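Local atomic coordinates of kcn28 (Kitasatospora, PDB entry 6J31), a protein that adopts a two-domain GT-B fold and has a C-terminal domain related to that of erythromycin biosynthesis protein CIII. Residues A[260-265]-A[285-290]. Sequence-based numbering, arbitrary orientation.
Sequences HLVLQI and NWVPQL
Gln264 lies alongside the backbone from Asn285 to Val287, where the loop leaving edge strand 281-284 crosses the C-terminal end of strand 259-264 in the C-terminal Rossmann-like domain of this GT-B fold. Gln264 CG packs 3.6 Å from Trp286 CA and 3.7 Å from Val287 CG1. The amide carries Gln264 OE1 along the same backbone, 3.6 Å from Val287 N, yet no hydrogen bond crosses between the segments, and van der Waals contact makes up the interface. With CG anti to the backbone N (chi1 -162°) and a bend at chi2, the chain runs along the loop and brings Gln264 OE1 obliquely to the Trp286 indole, 4.0 Å from Trp286 CD1. Two residues back on the strand, Val262 adds an apolar contact, Val262 CG1 meeting Val287 CG1 at 4.0 Å. Val287 CG1 therefore serves both strand residues, touching the CB and CG of Gln264 as well.

At the other end, Ile265 CD1 lies 3.9 Å from Asn285 OD1, a plain packing contact, while ND2 of the same amide hydrogen-bonds to Asp270 OD2. The carbonyl of Ile265 is held in turn by Thr240 OG1. Beyond Val287 the chain turns at Pro288, the N-cap of helix 289-294, and Pro288 N sits 3.8 Å above one face of the Trp286 ring, offset toward its rim.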
# COMPACT_ATOMS: atom_id res chain seq x y z
N HIS A 260 -23.18 8.69 14.17
CA HIS A 260 -22.41 7.90 15.11
C HIS A 260 -20.97 7.82 14.62
O HIS A 260 -20.72 7.45 13.47
CB HIS A 260 -22.98 6.49 15.29
CG HIS A 260 -22.30 5.73 16.39
ND1 HIS A 260 -22.60 5.93 17.72
CD2 HIS A 260 -21.33 4.78 16.36
CE1 HIS A 260 -21.85 5.13 18.46
NE2 HIS A 260 -21.07 4.43 17.66
N LEU A 261 -20.04 8.18 15.50
CA LEU A 261 -18.62 8.20 15.18
C LEU A 261 -17.95 6.95 15.71
O LEU A 261 -18.09 6.61 16.89
CB LEU A 261 -17.96 9.45 15.77
CG LEU A 261 -16.45 9.44 15.96
CD1 LEU A 261 -15.73 9.28 14.63
CD2 LEU A 261 -16.00 10.71 16.65
N VAL A 262 -17.22 6.26 14.83
CA VAL A 262 -16.35 5.15 15.20
C VAL A 262 -14.93 5.66 15.05
O VAL A 262 -14.45 5.84 13.93
CB VAL A 262 -16.59 3.90 14.34
CG1 VAL A 262 -15.55 2.83 14.68
CG2 VAL A 262 -18.00 3.37 14.52
N LEU A 263 -14.26 5.89 16.17
CA LEU A 263 -12.96 6.54 16.19
C LEU A 263 -11.90 5.48 16.49
O LEU A 263 -11.82 4.99 17.62
CB LEU A 263 -12.95 7.67 17.22
CG LEU A 263 -11.66 8.46 17.42
CD1 LEU A 263 -11.01 8.77 16.08
CD2 LEU A 263 -11.95 9.75 18.18
N GLN A 264 -11.08 5.17 15.50
CA GLN A 264 -9.99 4.21 15.66
C GLN A 264 -8.72 5.01 15.90
O GLN A 264 -8.25 5.72 15.00
CB GLN A 264 -9.88 3.30 14.45
CG GLN A 264 -9.07 2.03 14.72
CD GLN A 264 -8.01 1.77 13.68
OE1 GLN A 264 -7.95 0.68 13.10
NE2 GLN A 264 -7.16 2.76 13.44
N ILE A 265 -8.17 4.89 17.10
CA ILE A 265 -7.06 5.72 17.56
C ILE A 265 -5.70 5.06 17.40
O ILE A 265 -4.68 5.74 17.54
CB ILE A 265 -7.27 6.12 19.04
CG1 ILE A 265 -7.54 4.86 19.86
CG2 ILE A 265 -8.42 7.10 19.15
CD1 ILE A 265 -7.83 5.14 21.28
N ASN A 285 -8.98 0.78 19.60
CA ASN A 285 -7.59 0.78 19.14
C ASN A 285 -7.47 0.20 17.74
O ASN A 285 -6.58 0.59 16.98
CB ASN A 285 -6.73 -0.01 20.12
CG ASN A 285 -6.80 0.55 21.51
OD1 ASN A 285 -6.27 1.63 21.78
ND2 ASN A 285 -7.48 -0.16 22.40
N TRP A 286 -8.36 -0.72 17.39
CA TRP A 286 -8.41 -1.30 16.06
C TRP A 286 -9.85 -1.71 15.81
O TRP A 286 -10.56 -2.10 16.75
CB TRP A 286 -7.43 -2.48 15.93
CG TRP A 286 -7.51 -3.26 14.65
CD1 TRP A 286 -6.71 -3.11 13.55
CD2 TRP A 286 -8.42 -4.33 14.35
NE1 TRP A 286 -7.07 -4.01 12.58
CE2 TRP A 286 -8.12 -4.77 13.04
CE3 TRP A 286 -9.46 -4.95 15.05
CZ2 TRP A 286 -8.82 -5.81 12.42
CZ3 TRP A 286 -10.15 -5.98 14.43
CH2 TRP A 286 -9.82 -6.40 13.13
N VAL A 287 -10.30 -1.57 14.57
CA VAL A 287 -11.67 -1.93 14.22
C VAL A 287 -11.63 -2.85 13.00
O VAL A 287 -10.65 -2.86 12.25
CB VAL A 287 -12.54 -0.69 13.92
CG1 VAL A 287 -12.34 0.39 14.97
CG2 VAL A 287 -12.22 -0.14 12.53
N PRO A 288 -12.69 -3.63 12.79
CA PRO A 288 -12.80 -4.35 11.51
C PRO A 288 -13.17 -3.37 10.42
O PRO A 288 -14.36 -3.09 10.21
CB PRO A 288 -13.92 -5.37 11.78
CG PRO A 288 -14.74 -4.74 12.86
CD PRO A 288 -13.79 -3.94 13.71
N GLN A 289 -12.16 -2.83 9.73
CA GLN A 289 -12.38 -1.67 8.88
C GLN A 289 -13.42 -1.94 7.80
O GLN A 289 -14.35 -1.15 7.61
CB GLN A 289 -11.06 -1.22 8.25
CG GLN A 289 -11.18 0.09 7.51
CD GLN A 289 -9.85 0.80 7.35
OE1 GLN A 289 -9.31 1.33 8.32
NE2 GLN A 289 -9.33 0.82 6.14
N LEU A 290 -13.30 -3.07 7.10
CA LEU A 290 -14.25 -3.38 6.05
C LEU A 290 -15.66 -3.55 6.59
O LEU A 290 -16.64 -3.23 5.90
CB LEU A 290 -13.80 -4.64 5.31
CG LEU A 290 -12.69 -4.40 4.29
CD1 LEU A 290 -12.32 -5.70 3.59
CD2 LEU A 290 -13.10 -3.34 3.28